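Local coordinates for protein putative C39-like peptidase (Bacillus anthracis, PDB 3ERV) that is of unproven function but, as a C39-like member of the papain-like peptidase clan, probably cleaves peptide bonds with a cysteine nucleophile, at residues E45-C50 against I97-E102; A124-G129 against Q219-V224; E134-V139 against V180-Y185. All coordinates share one frame; numbering follows the deposited sequence.

Contact 1: residues E45-C50 against I97-E102; sequences ELDRGC and IYTFSE. With EDO (1,2-ethanediol), chain B.
Arg48 and Asp47 of residues 45-50 meet Phe100 and the backbone carbonyls of residues 97-102; both segments are loop. Arg48 can be followed outward. Its CB rests near Ile97 O. CG and NE pass the Phe100 ring, CG nearest CE1 and NE nearest CD1. The chain is extended as far as NE; chi4, near 88°, then sets CZ close to Glu102 O. There NH1 donates to Thr99 O at 3.0 Å and weakly to Glu102 O, while NH2 donates to Glu102 O at 2.9 Å. The bonds from NH1 to Thr99 O and from NH2 to Glu102 O are bent, near 135°, and both oxygens are tilted from the guanidinium plane. Thr99 O also accepts from Glu102 N, on the opposite face of its carbonyl plane from Arg48 NH1. That second bond closes the turn Thr99-Glu102. Arg48 NH1 is further held by Asn96 O. Phe100 CD1 is set over one guanidinium face, toward the rim, and its ring stands nearly perpendicular (81°).

Asp47 meets Phe100 differently. Its CB sits over the ring face, a CH-pi contact 3.7 Å from the centroid. Its OD2 takes Phe100 N at 2.8 Å through the anti lone pair, in an almost straight bond. A water also donates to OD2 and is hydrogen-bonded to Thr99 OG1. The backbones are joined by Asp47 N to Tyr98 O at 3.1 Å and Arg48 N to Ile97 O at 3.0 Å. Leu46 CD2 packs on Tyr98 CD1 at 3.7 Å, while 1,2-ethanediol, probably from crystallisation, accepts from Ile97 N.

The Leu46-Gly49 turn leads into helix 50-61, with Gly49 as N-cap. Cys50 begins this helix and touches His178, consistent with the nucleophile position of a papain-like cysteine peptidase site.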
loop_
_atom_site.group_PDB
_atom_site.type_symbol
_atom_site.label_atom_id
_atom_site.label_comp_id
_atom_site.label_asym_id
_atom_site.label_seq_id
_atom_site.Cartn_x
_atom_site.Cartn_y
_atom_site.Cartn_z
ATOM N N GLU A 45 4.963 2.538 16.860
ATOM C CA GLU A 45 6.140 3.238 16.303
ATOM C C GLU A 45 5.924 4.165 15.085
ATOM O O GLU A 45 6.595 5.172 14.947
ATOM C CB GLU A 45 7.217 2.213 15.961
ATOM C CG GLU A 45 7.538 1.354 17.131
ATOM C CD GLU A 45 6.741 0.064 17.227
ATOM O OE1 GLU A 45 5.628 -0.125 16.678
ATOM O OE2 GLU A 45 7.277 -0.793 17.899
ATOM N N LEU A 46 4.979 3.843 14.223
ATOM C CA LEU A 46 4.842 4.546 12.933
ATOM C C LEU A 46 3.437 5.056 12.760
ATOM O O LEU A 46 2.596 4.314 12.256
ATOM C CB LEU A 46 5.176 3.604 11.766
ATOM C CG LEU A 46 6.609 3.018 11.715
ATOM C CD1 LEU A 46 6.816 2.258 10.396
ATOM C CD2 LEU A 46 7.634 4.199 11.829
ATOM N N ASP A 47 3.184 6.302 13.169
ATOM C CA ASP A 47 1.822 6.872 13.058
ATOM C C ASP A 47 1.376 6.855 11.615
ATOM O O ASP A 47 0.198 6.577 11.330
ATOM C CB ASP A 47 1.738 8.321 13.587
ATOM C CG ASP A 47 1.728 8.384 15.100
ATOM O OD1 ASP A 47 1.515 7.326 15.743
ATOM O OD2 ASP A 47 2.020 9.473 15.655
ATOM N N ARG A 48 2.324 7.088 10.695
ATOM C CA ARG A 48 1.973 7.024 9.293
ATOM C C ARG A 48 2.706 5.909 8.559
ATOM O O ARG A 48 3.203 6.112 7.446
ATOM C CB ARG A 48 2.211 8.356 8.573
ATOM C CG ARG A 48 1.265 9.463 9.016
ATOM C CD ARG A 48 1.409 10.767 8.208
ATOM N NE ARG A 48 0.680 11.875 8.862
ATOM C CZ ARG A 48 1.179 12.688 9.804
ATOM N NH1 ARG A 48 2.455 12.585 10.221
ATOM N NH2 ARG A 48 0.402 13.651 10.330
ATOM N N GLY A 49 2.765 4.734 9.169
ATOM C CA GLY A 49 3.503 3.644 8.565
ATOM C C GLY A 49 2.746 2.565 7.799
ATOM O O GLY A 49 3.286 1.485 7.617
ATOM N N CYS A 50 1.522 2.824 7.339
ATOM C CA CYS A 50 0.742 1.770 6.657
ATOM C C CYS A 50 1.434 1.236 5.381
ATOM O O CYS A 50 1.472 0.044 5.164
ATOM C CB CYS A 50 -0.704 2.206 6.350
ATOM S SG CYS A 50 -0.888 3.612 5.190
ATOM N N ILE A 97 6.650 10.343 8.600
ATOM C CA ILE A 97 6.212 8.962 8.721
ATOM C C ILE A 97 6.000 8.508 10.199
ATOM O O ILE A 97 5.229 7.592 10.463
ATOM C CB ILE A 97 7.224 8.029 7.999
ATOM C CG1 ILE A 97 6.618 6.625 7.756
ATOM C CG2 ILE A 97 8.582 8.015 8.780
ATOM C CD1 ILE A 97 7.395 5.823 6.682
ATOM N N TYR A 98 6.652 9.187 11.142
ATOM C CA TYR A 98 6.754 8.737 12.521
ATOM C C TYR A 98 5.631 9.262 13.422
ATOM O O TYR A 98 5.055 8.504 14.234
ATOM C CB TYR A 98 8.082 9.208 13.146
ATOM C CG TYR A 98 9.296 8.599 12.503
ATOM C CD1 TYR A 98 9.543 7.226 12.599
ATOM C CD2 TYR A 98 10.202 9.389 11.784
ATOM C CE1 TYR A 98 10.656 6.657 11.981
ATOM C CE2 TYR A 98 11.321 8.818 11.181
ATOM C CZ TYR A 98 11.527 7.452 11.268
ATOM O OH TYR A 98 12.625 6.908 10.636
ATOM N N THR A 99 5.353 10.559 13.322
ATOM C CA THR A 99 4.430 11.177 14.300
ATOM C C THR A 99 3.315 12.071 13.716
ATOM O O THR A 99 3.589 12.969 12.927
ATOM C CB THR A 99 5.175 11.935 15.420
ATOM O OG1 THR A 99 4.212 12.442 16.351
ATOM C CG2 THR A 99 5.999 13.110 14.870
ATOM N N PHE A 100 2.075 11.839 14.173
ATOM C CA PHE A 100 0.902 12.672 13.842
ATOM C C PHE A 100 1.150 14.107 14.326
ATOM O O PHE A 100 0.552 15.068 13.858
ATOM C CB PHE A 100 -0.367 12.108 14.505
ATOM C CG PHE A 100 -0.985 10.914 13.770
ATOM C CD1 PHE A 100 -1.219 10.959 12.424
ATOM C CD2 PHE A 100 -1.339 9.769 14.452
ATOM C CE1 PHE A 100 -1.804 9.909 11.778
ATOM C CE2 PHE A 100 -1.884 8.697 13.797
ATOM C CZ PHE A 100 -2.133 8.782 12.461
ATOM N N SER A 101 2.045 14.286 15.267
ATOM C CA SER A 101 2.278 15.643 15.754
ATOM C C SER A 101 2.954 16.526 14.719
ATOM O O SER A 101 3.121 17.713 14.957
ATOM C CB SER A 101 3.093 15.634 17.053
ATOM O OG SER A 101 4.462 15.311 16.790
ATOM N N GLU A 102 3.360 15.972 13.573
ATOM C CA GLU A 102 3.890 16.795 12.470
ATOM C C GLU A 102 3.067 16.463 11.267
ATOM O O GLU A 102 2.453 15.407 11.246
ATOM C CB GLU A 102 5.349 16.454 12.194
ATOM C CG GLU A 102 6.210 16.728 13.391
ATOM C CD GLU A 102 6.382 18.221 13.606
ATOM O OE1 GLU A 102 6.313 18.959 12.598
ATOM O OE2 GLU A 102 6.616 18.658 14.762
HETATM C C1 EDO B . 10.136 11.134 8.523
HETATM O O1 EDO B . 9.228 11.079 7.429
HETATM C C2 EDO B . 10.884 12.435 8.616
HETATM O O2 EDO B . 10.080 13.447 9.223
HETATM O O HOH W 1 3.603 10.127 18.432
#

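Contact 2: residues A124-G129 against Q219-V224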
loop_
_atom_site.group_PDB
_atom_site.type_symbol
_atom_site.label_atom_id
_atom_site.label_comp_id
_atom_site.label_asym_id
_atom_site.label_seq_id
_atom_site.Cartn_x
_atom_site.Cartn_y
_atom_site.Cartn_z
ATOM N N ALA A 124 10.649 -8.075 -7.626
ATOM C CA ALA A 124 9.621 -7.091 -7.305
ATOM C C ALA A 124 8.958 -6.610 -8.620
ATOM O O ALA A 124 9.643 -6.441 -9.658
ATOM C CB ALA A 124 10.219 -5.938 -6.525
ATOM N N VAL A 125 7.628 -6.451 -8.600
ATOM C CA VAL A 125 6.885 -5.979 -9.770
ATOM C C VAL A 125 5.864 -4.907 -9.348
ATOM O O VAL A 125 5.283 -4.965 -8.252
ATOM C CB VAL A 125 6.111 -7.140 -10.484
ATOM C CG1 VAL A 125 7.080 -8.135 -11.093
ATOM C CG2 VAL A 125 5.199 -7.867 -9.495
ATOM N N ASP A 126 5.678 -3.911 -10.207
ATOM C CA ASP A 126 4.675 -2.884 -9.987
ATOM C C ASP A 126 3.456 -3.224 -10.845
ATOM O O ASP A 126 3.516 -3.189 -12.090
ATOM C CB ASP A 126 5.225 -1.530 -10.395
ATOM C CG ASP A 126 4.326 -0.376 -9.951
ATOM O OD1 ASP A 126 3.093 -0.565 -9.769
ATOM O OD2 ASP A 126 4.883 0.706 -9.727
ATOM N N LEU A 127 2.355 -3.589 -10.208
ATOM C CA LEU A 127 1.199 -3.977 -10.971
ATOM C C LEU A 127 0.246 -2.809 -11.088
ATOM O O LEU A 127 -0.924 -3.009 -11.353
ATOM C CB LEU A 127 0.477 -5.162 -10.295
ATOM C CG LEU A 127 1.351 -6.402 -10.075
ATOM C CD1 LEU A 127 0.645 -7.501 -9.243
ATOM C CD2 LEU A 127 1.733 -6.926 -11.435
ATOM N N THR A 128 0.722 -1.596 -10.885
ATOM C CA THR A 128 -0.191 -0.431 -10.917
ATOM C C THR A 128 -0.834 -0.247 -12.303
ATOM O O THR A 128 -0.151 -0.337 -13.306
ATOM C CB THR A 128 0.565 0.816 -10.481
ATOM O OG1 THR A 128 0.905 0.656 -9.099
ATOM C CG2 THR A 128 -0.261 2.138 -10.702
ATOM N N GLY A 129 -2.145 -0.042 -12.359
ATOM C CA GLY A 129 -2.834 0.097 -13.646
ATOM C C GLY A 129 -3.352 -1.199 -14.260
ATOM O O GLY A 129 -4.103 -1.155 -15.213
ATOM N N GLN A 219 -3.282 1.320 -7.677
ATOM C CA GLN A 219 -1.879 1.216 -7.301
ATOM C C GLN A 219 -1.602 -0.103 -6.566
ATOM O O GLN A 219 -2.291 -0.428 -5.588
ATOM C CB GLN A 219 -1.457 2.369 -6.444
ATOM C CG GLN A 219 -1.977 3.756 -6.855
ATOM C CD GLN A 219 -1.303 4.819 -6.005
ATOM O OE1 GLN A 219 -0.112 4.703 -5.742
ATOM N NE2 GLN A 219 -2.051 5.832 -5.544
ATOM N N ALA A 220 -0.605 -0.857 -7.035
ATOM C CA ALA A 220 -0.315 -2.175 -6.432
ATOM C C ALA A 220 1.083 -2.643 -6.685
ATOM O O ALA A 220 1.609 -2.461 -7.764
ATOM C CB ALA A 220 -1.279 -3.216 -6.923
ATOM N N ILE A 221 1.694 -3.232 -5.661
ATOM C CA ILE A 221 3.066 -3.741 -5.742
ATOM C C ILE A 221 3.049 -5.226 -5.333
ATOM O O ILE A 221 2.405 -5.609 -4.355
ATOM C CB ILE A 221 4.031 -3.008 -4.770
ATOM C CG1 ILE A 221 4.133 -1.499 -5.049
ATOM C CG2 ILE A 221 5.419 -3.689 -4.715
ATOM C CD1 ILE A 221 4.451 -1.215 -6.451
ATOM N N SER A 222 3.791 -6.053 -6.045
ATOM C CA SER A 222 3.950 -7.433 -5.599
ATOM C C SER A 222 5.345 -7.931 -5.962
ATOM O O SER A 222 6.280 -7.126 -6.122
ATOM C CB SER A 222 2.853 -8.342 -6.192
ATOM O OG SER A 222 2.915 -9.658 -5.622
ATOM N N TYR A 223 5.500 -9.245 -6.081
ATOM C CA TYR A 223 6.741 -9.785 -6.594
ATOM C C TYR A 223 6.407 -11.104 -7.312
ATOM O O TYR A 223 5.287 -11.627 -7.206
ATOM C CB TYR A 223 7.761 -10.003 -5.446
ATOM C CG TYR A 223 7.234 -11.010 -4.412
ATOM C CD1 TYR A 223 7.619 -12.357 -4.445
ATOM C CD2 TYR A 223 6.294 -10.619 -3.443
ATOM C CE1 TYR A 223 7.102 -13.278 -3.516
ATOM C CE2 TYR A 223 5.780 -11.516 -2.513
ATOM C CZ TYR A 223 6.182 -12.845 -2.544
ATOM O OH TYR A 223 5.655 -13.751 -1.605
ATOM N N VAL A 224 7.381 -11.657 -8.031
ATOM C CA VAL A 224 7.173 -12.950 -8.668
ATOM C C VAL A 224 8.098 -14.041 -8.084
ATOM O O VAL A 224 9.204 -13.755 -7.579
ATOM C CB VAL A 224 7.290 -12.838 -10.217
ATOM C CG1 VAL A 224 6.163 -11.950 -10.757
ATOM C CG2 VAL A 224 8.655 -12.278 -10.618
#
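Asp126 holds CG anti to its backbone N (chi1 -169°), 3.6 Å from Ile221 CD1, and Thr128 turns OG1 beside its own N (chi1 -67°), within reach of Ala220 N. These torsions set the polar end of the contact between residues 124-129 and 219-224. Thr128 OG1 donates to Asp126 OD1 at 2.6 Å, on the syn side. Thr128 N reaches the anti side of the same oxygen at 2.8 Å and makes an Asx turn. With its proton given to Asp126, Thr128 OG1 accepts from Ala220 N at 3.0 Å in a fairly straight bond of 163°. Asp126 thus fixes the direction of the hydroxyl proton and leaves OG1 to accept from the other strand.

Farther along, the strands pair antiparallel. Val125 and Ser222 form the hydrogen-bonded pair, with both N-to-O bonds 2.9 Å long. Leu127 N adds a more bent bond to Ala220 O at 2.8 Å. Val125 CG1 meets Val224 CG1 at 3.9 Å, the two side chains crossing at about a right angle. Leu127 CD1 packs on Ser222 CB.

Strand 124-126 is joined to the antiparallel sheet through strand 220-223, whose other neighbour is strand 145-150. Phe113 of helix 109-119 packs on the face bearing Ala124, Asp126 and Ile221, and His109 of that helix hydrogen-bonds Asp126 OD2.

Contact 3: residues E134-V139 against V180-Y185; sequences ELYKSV and VVLIGY
Tyr185 presents one ring face to Tyr136 CB, which lies 4.1 Å from the ring centroid in a CH-pi contact displaced toward the rim. Val139 CG1 is at the edge of the same ring. The Tyr136 ring meets Tyr185 obliquely: the planes are 41° apart, the centroids 4.8 Å, and Tyr136 CD1 comes within 3.6 Å of Tyr185 CD2. Leu182 CD2 also approaches the Tyr136 ring obliquely.

Val139 points toward the strand and splits its two methyls. CG1 rests near Ile183 O at 3.7 Å and near Gly184 N. CG2 packs on Leu182 CD2 at 3.8 Å. Leu182 CG is anti to the backbone N (chi1 176°). Its CD2 branch also touches Leu135 CB, 4.1 Å away. Ile183 and Gly184 form a classic bulge opposite Tyr191, just before Tyr185.

Helix 132-140 thus lies across strand 177-185, with the short axes at 85° and 8.4 Å apart. The hydroxyl of Tyr136 bonds to a partner outside, Glu210. The segments meet mainly through methyls and ring carbons, with the backbone oxygens of Tyr136 and Ile183 touched by carbon; the cohesion is thus largely van der Waals.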
loop_
_atom_site.group_PDB
_atom_site.type_symbol
_atom_site.label_atom_id
_atom_site.label_comp_id
_atom_site.label_asym_id
_atom_site.label_seq_id
_atom_site.Cartn_x
_atom_site.Cartn_y
_atom_site.Cartn_z
ATOM N N GLU A 134 -5.736 -9.487 -12.459
ATOM C CA GLU A 134 -4.309 -9.690 -12.375
ATOM C C GLU A 134 -3.882 -9.865 -10.912
ATOM O O GLU A 134 -3.034 -10.712 -10.607
ATOM C CB GLU A 134 -3.577 -8.465 -12.921
ATOM C CG GLU A 134 -3.638 -8.340 -14.413
ATOM C CD GLU A 134 -2.748 -9.368 -15.042
ATOM O OE1 GLU A 134 -3.298 -10.293 -15.696
ATOM O OE2 GLU A 134 -1.501 -9.274 -14.824
ATOM N N LEU A 135 -4.438 -9.034 -10.035
ATOM C CA LEU A 135 -4.054 -9.082 -8.626
ATOM C C LEU A 135 -4.469 -10.414 -8.012
ATOM O O LEU A 135 -3.699 -11.042 -7.273
ATOM C CB LEU A 135 -4.610 -7.886 -7.835
ATOM C CG LEU A 135 -3.768 -6.587 -7.810
ATOM C CD1 LEU A 135 -3.589 -6.025 -9.211
ATOM C CD2 LEU A 135 -4.369 -5.522 -6.883
ATOM N N TYR A 136 -5.673 -10.853 -8.348
ATOM C CA TYR A 136 -6.174 -12.137 -7.868
ATOM C C TYR A 136 -5.332 -13.311 -8.411
ATOM O O TYR A 136 -5.111 -14.312 -7.714
ATOM C CB TYR A 136 -7.663 -12.307 -8.232
ATOM C CG TYR A 136 -8.580 -11.276 -7.596
ATOM C CD1 TYR A 136 -8.420 -10.901 -6.274
ATOM C CD2 TYR A 136 -9.642 -10.718 -8.313
ATOM C CE1 TYR A 136 -9.254 -9.972 -5.681
ATOM C CE2 TYR A 136 -10.488 -9.815 -7.739
ATOM C CZ TYR A 136 -10.296 -9.429 -6.422
ATOM O OH TYR A 136 -11.140 -8.501 -5.841
ATOM N N LYS A 137 -4.861 -13.183 -9.653
ATOM C CA LYS A 137 -3.980 -14.185 -10.214
ATOM C C LYS A 137 -2.720 -14.263 -9.369
ATOM O O LYS A 137 -2.250 -15.361 -9.076
ATOM C CB LYS A 137 -3.590 -13.833 -11.651
ATOM C CG LYS A 137 -4.520 -14.439 -12.723
ATOM C CD LYS A 137 -4.315 -13.789 -14.103
ATOM C CE LYS A 137 -2.876 -13.277 -14.302
ATOM N NZ LYS A 137 -1.817 -14.343 -14.366
ATOM N N SER A 138 -2.164 -13.097 -9.018
ATOM C CA SER A 138 -0.953 -13.035 -8.177
ATOM C C SER A 138 -1.189 -13.798 -6.877
ATOM O O SER A 138 -0.395 -14.647 -6.490
ATOM C CB SER A 138 -0.564 -11.590 -7.844
ATOM O OG SER A 138 0.609 -11.555 -7.010
ATOM N N VAL A 139 -2.293 -13.484 -6.211
ATOM C CA VAL A 139 -2.611 -14.106 -4.938
ATOM C C VAL A 139 -2.787 -15.611 -5.118
ATOM O O VAL A 139 -2.284 -16.436 -4.343
ATOM C CB VAL A 139 -3.910 -13.512 -4.374
ATOM C CG1 VAL A 139 -4.356 -14.286 -3.107
ATOM C CG2 VAL A 139 -3.736 -11.976 -4.134
ATOM N N VAL A 180 -2.786 -1.606 2.536
ATOM C CA VAL A 180 -2.987 -2.931 3.136
ATOM C C VAL A 180 -2.383 -3.999 2.203
ATOM O O VAL A 180 -2.004 -3.719 1.065
ATOM C CB VAL A 180 -4.524 -3.246 3.443
ATOM C CG1 VAL A 180 -5.202 -2.132 4.304
ATOM C CG2 VAL A 180 -5.301 -3.494 2.172
ATOM N N VAL A 181 -2.287 -5.223 2.698
ATOM C CA VAL A 181 -1.832 -6.353 1.900
ATOM C C VAL A 181 -3.033 -7.193 1.557
ATOM O O VAL A 181 -3.746 -7.638 2.473
ATOM C CB VAL A 181 -0.786 -7.271 2.661
ATOM C CG1 VAL A 181 -0.218 -8.340 1.706
ATOM C CG2 VAL A 181 0.347 -6.409 3.309
ATOM N N LEU A 182 -3.239 -7.399 0.257
ATOM C CA LEU A 182 -4.231 -8.336 -0.266
ATOM C C LEU A 182 -3.713 -9.761 -0.162
ATOM O O LEU A 182 -2.701 -10.130 -0.788
ATOM C CB LEU A 182 -4.579 -8.015 -1.725
ATOM C CG LEU A 182 -5.554 -8.987 -2.436
ATOM C CD1 LEU A 182 -6.952 -8.962 -1.812
ATOM C CD2 LEU A 182 -5.641 -8.694 -3.924
ATOM N N ILE A 183 -4.377 -10.571 0.640
ATOM C CA ILE A 183 -3.874 -11.887 0.857
ATOM C C ILE A 183 -4.861 -12.981 0.465
ATOM O O ILE A 183 -4.561 -14.177 0.618
ATOM C CB ILE A 183 -3.457 -12.113 2.329
ATOM C CG1 ILE A 183 -4.687 -12.158 3.265
ATOM C CG2 ILE A 183 -2.306 -11.103 2.783
ATOM C CD1 ILE A 183 -4.328 -12.759 4.674
ATOM N N GLY A 184 -6.024 -12.593 -0.039
ATOM C CA GLY A 184 -7.030 -13.604 -0.360
ATOM C C GLY A 184 -8.327 -13.052 -0.927
ATOM O O GLY A 184 -8.559 -11.845 -0.904
ATOM N N TYR A 185 -9.169 -13.940 -1.447
ATOM C CA TYR A 185 -10.472 -13.535 -1.996
ATOM C C TYR A 185 -11.439 -14.708 -2.069
ATOM O O TYR A 185 -11.033 -15.866 -2.214
ATOM C CB TYR A 185 -10.298 -12.953 -3.405
ATOM C CG TYR A 185 -9.686 -13.917 -4.394
ATOM C CD1 TYR A 185 -10.487 -14.705 -5.237
ATOM C CD2 TYR A 185 -8.293 -14.055 -4.493
ATOM C CE1 TYR A 185 -9.919 -15.599 -6.158
ATOM C CE2 TYR A 185 -7.727 -14.931 -5.397
ATOM C CZ TYR A 185 -8.537 -15.712 -6.232
ATOM O OH TYR A 185 -7.936 -16.602 -7.127
#

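Contact 1 is partly buried and lies on the opposite side of the chain's centre from contacts 2 and 3. It joins two loops by backbone and side-chain-to-backbone bonds, and a water takes part. Contact 2, also partly buried, is a strand pairing ended by an Asp-Thr bond network. The residues that touch in contact 3 are all buried, and the contact is apolar. Contacts 2 and 3 both reach the same sheet, contact 2 as strand pairing and contact 3 as a helix packed on it. Ser138 OG and Ser222 OG probably hydrogen-bond, and Leu135 packs on Ala220. Strand 124-126 and helix 132-140 are consecutive, and contact 3 is nested within the loop that contact 2 closes.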